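Local coordinates for protein 4'-phospho-dehydrooxetanocin synthase (Bacillus megaterium, PDB 5UL3) that catalyses the oxidative ring contraction of dAMP to an oxetane aldehyde in oxetanocin A biosynthesis, using a [4Fe-4S] cluster, S-adenosylmethionine and cobalamin, at residues E308-D314 / L327-L333; D362-E368 / F394-R399; L333-L339 / R377-I381. Where two conformers were deposited one is given. Residue numbers count along the deposited sequence, not the author numbering.

Interaction 1 of 3, residues E308-D314 / L327-L333; sequences ETSRGCD and LRSWRPL. With SF4 (iron/sulfur cluster), chain B; EDO (1,2-ethanediol), chain S.
A short antiparallel ladder closes the base of the cluster-binding loop of the radical SAM core, pairing the end of strand 305-311 with strand 331-332. Arg-311 and Arg-331 form the hydrogen-bonded pair (CA-CA 5.1 Å): Arg-331 N to Arg-311 O is 2.8 Å and Arg-311 N to Arg-331 O 3.0 Å. Ser-310 and Pro-332 form the non-hydrogen-bonded pair (CA-CA 4.0 Å), and Leu-333 N adds a hydrogen bond to Thr-309 O at 2.9 Å. Trp-330, chi1 t, lies beside Gly-312, its ring edge at CD1 3.4 Å from Gly-312 O, and NE1 donates to Glu-364 O. Arg-331 (m) folds back, laying a guanidinium face over Arg-311 CB (3.4 Å from NH1) while NH2 reaches Ser-329 O at 3.1 Å and NH1 forms a salt bridge with Glu-240. Arg-311 (m) leads away: NE forms a salt bridge with Glu-308 OE1 (3.1 Å), whose OE2 hydrogen-bonds cobalamin, and its other nitrogens pair with Glu-240 and Glu-242. Cys-313, after Gly-312, points away and ligates the cluster, SG to FE4 2.3 Å.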
loop_
_atom_site.group_PDB
_atom_site.type_symbol
_atom_site.label_atom_id
_atom_site.label_comp_id
_atom_site.label_asym_id
_atom_site.label_seq_id
_atom_site.Cartn_x
_atom_site.Cartn_y
_atom_site.Cartn_z
ATOM N N GLU A 308 3.893 6.513 5.285
ATOM C CA GLU A 308 4.794 5.376 5.470
ATOM C C GLU A 308 5.735 5.737 6.609
ATOM O O GLU A 308 6.509 6.696 6.490
ATOM C CB GLU A 308 5.560 5.065 4.180
ATOM C CG GLU A 308 6.263 3.667 4.203
ATOM C CD GLU A 308 7.060 3.344 2.932
ATOM O OE1 GLU A 308 7.609 4.280 2.311
ATOM O OE2 GLU A 308 7.161 2.138 2.564
ATOM N N THR A 309 5.661 5.008 7.733
ATOM C CA THR A 309 6.478 5.394 8.890
ATOM C C THR A 309 7.749 4.558 9.003
ATOM O O THR A 309 8.527 4.754 9.945
ATOM C CB THR A 309 5.689 5.306 10.218
ATOM O OG1 THR A 309 5.348 3.937 10.514
ATOM C CG2 THR A 309 4.393 6.165 10.158
ATOM N N SER A 310 7.961 3.639 8.068
ATOM C CA SER A 310 9.159 2.808 7.989
ATOM C C SER A 310 9.203 2.192 6.603
ATOM O O SER A 310 8.178 2.081 5.926
ATOM C CB SER A 310 9.164 1.710 9.062
ATOM O OG SER A 310 8.147 0.758 8.822
ATOM N N ARG A 311 10.400 1.777 6.189
ATOM C CA ARG A 311 10.594 1.130 4.903
ATOM C C ARG A 311 11.291 -0.202 5.121
ATOM O O ARG A 311 12.151 -0.315 5.995
ATOM C CB ARG A 311 11.426 1.995 3.964
ATOM C CG ARG A 311 10.677 3.277 3.562
ATOM C CD ARG A 311 11.441 4.056 2.515
ATOM N NE ARG A 311 10.613 5.139 1.950
ATOM C CZ ARG A 311 11.093 6.075 1.125
ATOM N NH1 ARG A 311 12.377 6.054 0.774
ATOM N NH2 ARG A 311 10.296 7.037 0.665
ATOM N N GLY A 312 10.906 -1.187 4.312
ATOM C CA GLY A 312 11.510 -2.506 4.332
ATOM C C GLY A 312 10.869 -3.457 5.325
ATOM O O GLY A 312 9.925 -3.136 6.060
ATOM N N CYS A 313 11.421 -4.670 5.342
ATOM C CA CYS A 313 10.973 -5.740 6.218
ATOM C C CYS A 313 12.223 -6.392 6.791
ATOM O O CYS A 313 13.071 -6.846 6.027
ATOM C CB CYS A 313 10.154 -6.771 5.451
ATOM S SG CYS A 313 9.584 -8.155 6.513
ATOM N N ASP A 314 12.338 -6.424 8.116
ATOM C CA ASP A 314 13.524 -7.036 8.707
ATOM C C ASP A 314 13.487 -8.554 8.610
ATOM O O ASP A 314 14.542 -9.191 8.703
ATOM C CB ASP A 314 13.694 -6.594 10.162
ATOM C CG ASP A 314 12.422 -6.710 10.968
ATOM O OD1 ASP A 314 11.842 -7.812 11.042
ATOM O OD2 ASP A 314 12.016 -5.686 11.554
ATOM N N LEU A 327 13.634 -4.131 -0.334
ATOM C CA LEU A 327 14.891 -4.312 0.404
ATOM C C LEU A 327 14.717 -5.137 1.680
ATOM O O LEU A 327 13.593 -5.405 2.124
ATOM C CB LEU A 327 15.553 -2.964 0.719
ATOM C CG LEU A 327 15.787 -2.013 -0.473
ATOM C CD1 LEU A 327 16.685 -0.874 -0.051
ATOM C CD2 LEU A 327 16.364 -2.745 -1.682
ATOM N N ARG A 328 15.838 -5.554 2.276
ATOM C CA ARG A 328 15.836 -6.599 3.294
ATOM C C ARG A 328 16.196 -6.091 4.676
ATOM O O ARG A 328 16.494 -6.902 5.563
ATOM C CB ARG A 328 16.802 -7.719 2.889
ATOM C CG ARG A 328 16.560 -8.227 1.485
ATOM C CD ARG A 328 17.862 -8.412 0.695
ATOM N NE ARG A 328 17.542 -8.884 -0.646
ATOM C CZ ARG A 328 17.502 -8.107 -1.723
ATOM N NH1 ARG A 328 17.194 -8.630 -2.899
ATOM N NH2 ARG A 328 17.780 -6.811 -1.620
ATOM N N SER A 329 16.207 -4.778 4.880
ATOM C CA SER A 329 16.454 -4.181 6.178
ATOM C C SER A 329 15.327 -3.202 6.468
ATOM O O SER A 329 14.658 -2.724 5.552
ATOM C CB SER A 329 17.796 -3.443 6.221
ATOM O OG SER A 329 17.818 -2.429 5.228
ATOM N N TRP A 330 15.130 -2.900 7.744
ATOM C CA TRP A 330 14.005 -2.081 8.190
ATOM C C TRP A 330 14.528 -0.712 8.615
ATOM O O TRP A 330 15.418 -0.622 9.459
ATOM C CB TRP A 330 13.267 -2.785 9.325
ATOM C CG TRP A 330 12.008 -2.113 9.798
ATOM C CD1 TRP A 330 10.807 -2.078 9.153
ATOM C CD2 TRP A 330 11.816 -1.444 11.053
ATOM N NE1 TRP A 330 9.882 -1.414 9.920
ATOM C CE2 TRP A 330 10.477 -0.995 11.081
ATOM C CE3 TRP A 330 12.651 -1.163 12.143
ATOM C CZ2 TRP A 330 9.946 -0.306 12.164
ATOM C CZ3 TRP A 330 12.125 -0.477 13.218
ATOM C CH2 TRP A 330 10.786 -0.042 13.216
ATOM N N ARG A 331 13.980 0.349 8.016
ATOM C CA ARG A 331 14.436 1.726 8.221
ATOM C C ARG A 331 13.280 2.559 8.775
ATOM O O ARG A 331 12.400 2.987 8.008
ATOM C CB ARG A 331 14.938 2.328 6.907
ATOM C CG ARG A 331 16.081 1.543 6.238
ATOM C CD ARG A 331 15.573 0.522 5.213
ATOM N NE ARG A 331 15.099 1.162 3.980
ATOM C CZ ARG A 331 14.451 0.520 3.015
ATOM N NH1 ARG A 331 14.073 1.166 1.914
ATOM N NH2 ARG A 331 14.189 -0.783 3.144
ATOM N N PRO A 332 13.217 2.790 10.078
ATOM C CA PRO A 332 12.090 3.538 10.655
ATOM C C PRO A 332 12.287 5.041 10.639
ATOM O O PRO A 332 13.401 5.560 10.746
ATOM C CB PRO A 332 12.056 3.034 12.105
ATOM C CG PRO A 332 13.535 2.760 12.395
ATOM C CD PRO A 332 14.048 2.152 11.113
ATOM N N LEU A 333 11.162 5.747 10.488
ATOM C CA LEU A 333 11.110 7.150 10.871
ATOM C C LEU A 333 11.308 7.292 12.374
ATOM O O LEU A 333 10.849 6.461 13.157
ATOM C CB LEU A 333 9.745 7.760 10.497
ATOM C CG LEU A 333 9.436 8.372 9.149
ATOM C CD1 LEU A 333 8.056 9.050 9.191
ATOM C CD2 LEU A 333 10.518 9.352 8.749
HETATM FE FE1 SF4 B . 6.882 -11.727 4.688
HETATM FE FE2 SF4 B . 5.308 -9.549 5.080
HETATM FE FE3 SF4 B . 6.897 -9.802 2.800
HETATM FE FE4 SF4 B . 8.067 -9.312 5.221
HETATM S S1 SF4 B . 6.630 -7.914 4.079
HETATM S S2 SF4 B . 8.760 -10.855 3.665
HETATM S S3 SF4 B . 6.710 -10.560 6.598
HETATM S S4 SF4 B . 5.100 -11.112 3.421
HETATM C C1 EDO S . 18.602 -4.763 0.790
HETATM O O1 EDO S . 19.274 -5.639 -0.119
HETATM C C2 EDO S . 19.146 -4.873 2.185
HETATM O O2 EDO S . 18.836 -3.687 2.909
HETATM O O HOH W 1 16.373 -9.510 6.277
#

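Interaction 2 of 3, residues D362-E368 / F394-R399; sequences DEEFIGE and FDFAAR
Two phenylalanine rings form the centre of this contact, which lies within a beta-alpha-beta unit of the partial TIM barrel: loop 362-368, following strand 357-360, packs against the end of the next parallel strand, 393-398. Phe-365 (chi1 t) points toward the strand and meets Phe-396 (chi1 p; CA-CA 6.5 Å) obliquely, with centroids 4.4 Å apart, planes at 32° and Phe-365 CB 3.6 Å from Phe-396 CD1. Phe-394, also p, brings CE2 to 4.1 Å from Phe-365 CZ. Ile-366 CD1 extends the apolar patch to Ala-398 CB at 4.3 Å. One water joins the backbones, accepting from Ile-366 N (2.9 Å) and donating to Ala-397 O (2.8 Å). At the polar edge Arg-399, which lines the iron-sulfur cluster pocket, links two glutamates in a salt-bridge network of weak hydrogen bonds. Glu-364 (CA 5.8 Å from that of Ala-398), whose OE1 accepts from Asp-314 N, places OE2 2.9 Å from Arg-399 NH2, and a longer salt bridge runs from Arg-399 NH1 to Glu-368 OE2 at 3.3 Å.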
loop_
_atom_site.group_PDB
_atom_site.type_symbol
_atom_site.label_atom_id
_atom_site.label_comp_id
_atom_site.label_asym_id
_atom_site.label_seq_id
_atom_site.Cartn_x
_atom_site.Cartn_y
_atom_site.Cartn_z
ATOM N N ASP A 362 3.297 1.101 5.602
ATOM C CA ASP A 362 4.413 0.236 6.022
ATOM C C ASP A 362 4.163 -1.228 5.673
ATOM O O ASP A 362 3.096 -1.782 5.961
ATOM C CB ASP A 362 4.629 0.329 7.537
ATOM C CG ASP A 362 4.795 1.734 8.035
ATOM O OD1 ASP A 362 4.080 2.652 7.566
ATOM O OD2 ASP A 362 5.594 1.912 8.963
ATOM N N GLU A 363 5.178 -1.874 5.090
ATOM C CA GLU A 363 5.183 -3.333 5.056
ATOM C C GLU A 363 5.202 -3.906 6.464
ATOM O O GLU A 363 4.587 -4.948 6.731
ATOM C CB GLU A 363 6.399 -3.835 4.269
ATOM C CG GLU A 363 6.288 -3.635 2.766
ATOM C CD GLU A 363 7.446 -4.282 2.038
ATOM O OE1 GLU A 363 8.599 -3.925 2.369
ATOM O OE2 GLU A 363 7.197 -5.175 1.188
ATOM N N GLU A 364 5.923 -3.250 7.368
ATOM C CA GLU A 364 6.194 -3.743 8.721
ATOM C C GLU A 364 6.152 -2.534 9.652
ATOM O O GLU A 364 7.170 -1.864 9.875
ATOM C CB GLU A 364 7.545 -4.460 8.792
ATOM C CG GLU A 364 7.910 -4.934 10.189
ATOM C CD GLU A 364 9.248 -5.661 10.249
ATOM O OE1 GLU A 364 10.087 -5.493 9.332
ATOM O OE2 GLU A 364 9.449 -6.414 11.225
ATOM N N PHE A 365 4.974 -2.279 10.227
ATOM C CA PHE A 365 4.811 -1.113 11.090
ATOM C C PHE A 365 5.619 -1.253 12.379
ATOM O O PHE A 365 6.224 -0.281 12.844
ATOM C CB PHE A 365 3.323 -0.912 11.397
ATOM C CG PHE A 365 3.033 0.282 12.260
ATOM C CD1 PHE A 365 3.251 1.572 11.783
ATOM C CD2 PHE A 365 2.508 0.126 13.536
ATOM C CE1 PHE A 365 2.962 2.677 12.580
ATOM C CE2 PHE A 365 2.204 1.234 14.339
ATOM C CZ PHE A 365 2.446 2.511 13.863
ATOM N N ILE A 366 5.670 -2.458 12.957
ATOM C CA ILE A 366 6.285 -2.612 14.279
ATOM C C ILE A 366 7.801 -2.757 14.176
ATOM O O ILE A 366 8.557 -2.061 14.870
ATOM C CB ILE A 366 5.655 -3.807 15.015
ATOM C CG1 ILE A 366 4.156 -3.566 15.188
ATOM C CG2 ILE A 366 6.318 -4.008 16.365
ATOM C CD1 ILE A 366 3.426 -4.802 15.547
ATOM N N GLY A 367 8.272 -3.649 13.324
ATOM C CA GLY A 367 9.699 -3.698 13.052
ATOM C C GLY A 367 10.508 -4.455 14.098
ATOM O O GLY A 367 9.988 -5.128 15.003
ATOM N N GLU A 368 11.826 -4.357 13.930
ATOM C CA GLU A 368 12.806 -4.999 14.800
ATOM C C GLU A 368 14.070 -4.160 14.757
ATOM O O GLU A 368 14.548 -3.823 13.670
ATOM C CB GLU A 368 13.140 -6.435 14.362
ATOM C CG GLU A 368 12.137 -7.505 14.754
ATOM C CD GLU A 368 12.696 -8.919 14.622
ATOM O OE1 GLU A 368 13.928 -9.096 14.760
ATOM O OE2 GLU A 368 11.905 -9.858 14.378
ATOM N N PHE A 394 -6.293 4.417 12.603
ATOM C CA PHE A 394 -5.264 4.112 11.622
ATOM C C PHE A 394 -5.178 2.607 11.405
ATOM O O PHE A 394 -5.447 1.812 12.312
ATOM C CB PHE A 394 -3.894 4.720 12.013
ATOM C CG PHE A 394 -3.278 4.180 13.291
ATOM C CD1 PHE A 394 -3.661 4.679 14.529
ATOM C CD2 PHE A 394 -2.252 3.233 13.245
ATOM C CE1 PHE A 394 -3.072 4.219 15.718
ATOM C CE2 PHE A 394 -1.646 2.762 14.428
ATOM C CZ PHE A 394 -2.058 3.265 15.666
ATOM N N ASP A 395 -4.859 2.229 10.171
ATOM C CA ASP A 395 -4.700 0.838 9.770
ATOM C C ASP A 395 -3.228 0.549 9.481
ATOM O O ASP A 395 -2.515 1.412 8.973
ATOM C CB ASP A 395 -5.512 0.540 8.507
ATOM C CG ASP A 395 -7.028 0.738 8.700
ATOM O OD1 ASP A 395 -7.488 1.051 9.821
ATOM O OD2 ASP A 395 -7.744 0.600 7.698
ATOM N N PHE A 396 -2.782 -0.680 9.757
ATOM C CA PHE A 396 -1.440 -1.098 9.351
ATOM C C PHE A 396 -1.416 -2.614 9.236
ATOM O O PHE A 396 -2.381 -3.290 9.585
ATOM C CB PHE A 396 -0.358 -0.599 10.313
ATOM C CG PHE A 396 -0.483 -1.114 11.737
ATOM C CD1 PHE A 396 0.132 -2.294 12.118
ATOM C CD2 PHE A 396 -1.152 -0.369 12.706
ATOM C CE1 PHE A 396 0.046 -2.752 13.443
ATOM C CE2 PHE A 396 -1.230 -0.807 14.027
ATOM C CZ PHE A 396 -0.629 -1.995 14.396
ATOM N N ALA A 397 -0.296 -3.141 8.735
ATOM C CA ALA A 397 -0.110 -4.573 8.549
ATOM C C ALA A 397 0.966 -5.094 9.500
ATOM O O ALA A 397 1.873 -4.358 9.892
ATOM C CB ALA A 397 0.298 -4.901 7.112
ATOM N N ALA A 398 0.857 -6.371 9.857
ATOM C CA ALA A 398 1.832 -6.965 10.775
ATOM C C ALA A 398 1.884 -8.470 10.577
ATOM O O ALA A 398 0.896 -9.086 10.165
ATOM C CB ALA A 398 1.484 -6.657 12.237
ATOM N N ARG A 399 3.046 -9.063 10.900
ATOM C CA ARG A 399 3.167 -10.515 10.934
ATOM C C ARG A 399 2.562 -11.066 12.218
ATOM O O ARG A 399 2.561 -10.403 13.258
ATOM C CB ARG A 399 4.638 -10.973 10.883
ATOM C CG ARG A 399 5.556 -10.209 9.985
ATOM C CD ARG A 399 6.930 -10.927 9.859
ATOM N NE ARG A 399 7.602 -11.198 11.127
ATOM C CZ ARG A 399 8.476 -10.374 11.696
ATOM N NH1 ARG A 399 9.054 -10.703 12.845
ATOM N NH2 ARG A 399 8.773 -9.214 11.122
HETATM O O HOH W 2 0.536 -1.140 6.363
HETATM O O HOH W 3 2.552 -2.357 8.561
HETATM O O HOH W 4 3.984 -4.522 11.706
#

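Interaction 3 of 3, residues L333-L339 / R377-I381; sequences LSVEQTL and RIIDI
Leu-333 leads out of strand 331-332 in an extended conformation (phi/psi -65/147°), presenting its carbonyl to the neighbouring helix. Arg-377, with chi1 to chi3 all t, stretches across and donates two hydrogen bonds to Leu-333 O, from NE (3.1 Å) and NH2 (2.8 Å). Ser-334 is the N-cap; its p rotamer lets OG accept from Gln-337 N at 3.0 Å, starting the helix one residue later. Val-335 has its CA 5.8 Å from that of Ile-381 and packs against three residues of the other helix: CG2 is 3.7 Å from Arg-377 CG and 4.1 Å from Ile-381 CG1, and CG1 is 4.0 Å from Asp-380 CB. Helices 335-351 and 374-386 are successive helices of the partial TIM barrel, the first coming after strand 305-311, the cluster loop and edge strand 331-332, the second after strand 357-360; the short segments 335-339 and 377-381 run in roughly the same direction, crossing at -37° with axes 9.9 Å apart. Thr-338 points toward the partner, its CG2 3.9 Å from Ile-381 CD1, while OG1 bonds back to Ser-334 O at 2.8 Å. Leu-339 bends its end in, placing CD2 3.5 Å from Ile-381 O and 4.3 Å from Ile-381 CG2.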
loop_
_atom_site.group_PDB
_atom_site.type_symbol
_atom_site.label_atom_id
_atom_site.label_comp_id
_atom_site.label_asym_id
_atom_site.label_seq_id
_atom_site.Cartn_x
_atom_site.Cartn_y
_atom_site.Cartn_z
ATOM N N LEU A 333 11.162 5.747 10.488
ATOM C CA LEU A 333 11.110 7.150 10.871
ATOM C C LEU A 333 11.308 7.292 12.374
ATOM O O LEU A 333 10.849 6.461 13.157
ATOM C CB LEU A 333 9.745 7.760 10.497
ATOM C CG LEU A 333 9.436 8.372 9.149
ATOM C CD1 LEU A 333 8.056 9.050 9.191
ATOM C CD2 LEU A 333 10.518 9.352 8.749
ATOM N N SER A 334 11.951 8.389 12.794
ATOM C CA SER A 334 12.006 8.669 14.221
ATOM C C SER A 334 10.605 8.920 14.777
ATOM O O SER A 334 9.667 9.258 14.047
ATOM C CB SER A 334 12.889 9.887 14.520
ATOM O OG SER A 334 12.255 11.095 14.124
ATOM N N VAL A 335 10.476 8.739 16.094
ATOM C CA VAL A 335 9.208 9.015 16.765
ATOM C C VAL A 335 8.807 10.457 16.523
ATOM O O VAL A 335 7.645 10.758 16.230
ATOM C CB VAL A 335 9.322 8.714 18.270
ATOM C CG1 VAL A 335 8.110 9.279 19.036
ATOM C CG2 VAL A 335 9.486 7.211 18.519
ATOM N N GLU A 336 9.735 11.386 16.757
ATOM C CA GLU A 336 9.418 12.803 16.610
ATOM C C GLU A 336 8.916 13.093 15.209
ATOM O O GLU A 336 7.900 13.770 15.024
ATOM C CB GLU A 336 10.651 13.652 16.927
ATOM C CG GLU A 336 10.460 15.147 16.745
ATOM C CD GLU A 336 11.734 15.929 17.044
ATOM O OE1 GLU A 336 12.418 16.359 16.090
ATOM O OE2 GLU A 336 12.059 16.090 18.237
ATOM N N GLN A 337 9.603 12.550 14.206
ATOM C CA GLN A 337 9.234 12.802 12.822
ATOM C C GLN A 337 7.900 12.152 12.465
ATOM O O GLN A 337 7.068 12.763 11.783
ATOM C CB GLN A 337 10.345 12.290 11.909
ATOM C CG GLN A 337 10.114 12.573 10.471
ATOM C CD GLN A 337 10.156 14.061 10.152
ATOM O OE1 GLN A 337 9.660 14.488 9.112
ATOM N NE2 GLN A 337 10.763 14.852 11.037
ATOM N N THR A 338 7.707 10.897 12.877
ATOM C CA THR A 338 6.416 10.221 12.711
ATOM C C THR A 338 5.276 11.106 13.231
ATOM O O THR A 338 4.258 11.294 12.556
ATOM C CB THR A 338 6.432 8.866 13.432
ATOM O OG1 THR A 338 7.441 8.029 12.851
ATOM C CG2 THR A 338 5.073 8.140 13.282
ATOM N N LEU A 339 5.445 11.674 14.423
ATOM C CA LEU A 339 4.367 12.472 15.009
ATOM C C LEU A 339 4.184 13.785 14.260
ATOM O O LEU A 339 3.047 14.257 14.090
ATOM C CB LEU A 339 4.652 12.713 16.494
ATOM C CG LEU A 339 4.547 11.448 17.363
ATOM C CD1 LEU A 339 5.040 11.671 18.796
ATOM C CD2 LEU A 339 3.114 10.901 17.348
ATOM N N ARG A 377 9.356 2.152 20.825
ATOM C CA ARG A 377 9.128 3.159 19.797
ATOM C C ARG A 377 7.643 3.263 19.446
ATOM O O ARG A 377 7.108 4.368 19.292
ATOM C CB ARG A 377 9.952 2.820 18.558
ATOM C CG ARG A 377 9.630 3.676 17.356
ATOM C CD ARG A 377 10.590 3.432 16.213
ATOM N NE ARG A 377 10.173 4.120 14.995
ATOM C CZ ARG A 377 9.211 3.685 14.182
ATOM N NH1 ARG A 377 8.547 2.558 14.459
ATOM N NH2 ARG A 377 8.911 4.373 13.083
ATOM N N ILE A 378 6.967 2.123 19.295
ATOM C CA ILE A 378 5.539 2.162 18.971
ATOM C C ILE A 378 4.756 2.787 20.123
ATOM O O ILE A 378 3.863 3.619 19.911
ATOM C CB ILE A 378 5.030 0.748 18.629
ATOM C CG1 ILE A 378 5.770 0.170 17.408
ATOM C CG2 ILE A 378 3.499 0.760 18.398
ATOM C CD1 ILE A 378 5.635 0.988 16.119
ATOM N N ILE A 379 5.077 2.397 21.359
ATOM C CA ILE A 379 4.377 2.945 22.516
ATOM C C ILE A 379 4.562 4.456 22.584
ATOM O O ILE A 379 3.606 5.192 22.851
ATOM C CB ILE A 379 4.836 2.237 23.806
ATOM C CG1 ILE A 379 4.273 0.807 23.815
ATOM C CG2 ILE A 379 4.374 3.024 25.030
ATOM C CD1 ILE A 379 4.890 -0.106 24.869
ATOM N N ASP A 380 5.770 4.949 22.268
ATOM C CA ASP A 380 6.007 6.398 22.234
ATOM C C ASP A 380 5.180 7.099 21.146
ATOM O O ASP A 380 4.659 8.202 21.364
ATOM C CB ASP A 380 7.501 6.684 22.025
ATOM C CG ASP A 380 8.351 6.298 23.236
ATOM O OD1 ASP A 380 7.775 5.861 24.252
ATOM O OD2 ASP A 380 9.595 6.422 23.165
ATOM N N ILE A 381 5.078 6.499 19.955
ATOM C CA ILE A 381 4.208 7.071 18.925
ATOM C C ILE A 381 2.762 7.110 19.418
ATOM O O ILE A 381 2.066 8.133 19.291
ATOM C CB ILE A 381 4.348 6.278 17.612
ATOM C CG1 ILE A 381 5.747 6.482 17.021
ATOM C CG2 ILE A 381 3.256 6.712 16.592
ATOM C CD1 ILE A 381 6.125 5.459 15.952
#

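Overall arrangement
Interactions 1 and 2 adjoin at the cofactor site, their centres 10 Å apart. Thr-309 OG1 probably hydrogen-bonds Asp-362 OD2 at 2.6 Å, and Asp-314 N probably Glu-364 OE1 at 2.7 Å, tying the cluster-binding loop to loop 362-368. Each also reaches cobalamin, through Glu-308 and Glu-363 respectively, while Cys-313 and Arg-399 bring both to the iron-sulfur cluster. Interaction 3 lies on the helical layer, the side chain of Leu-333 about 11 Å from cobalamin. It shares Leu-333 with interaction 1, whose Trp-330 CH2 lies 3.6 Å from Arg-377 NH1, and meets interaction 2 where Ile-378 CD1 packs 3.6 Å from Phe-365 O.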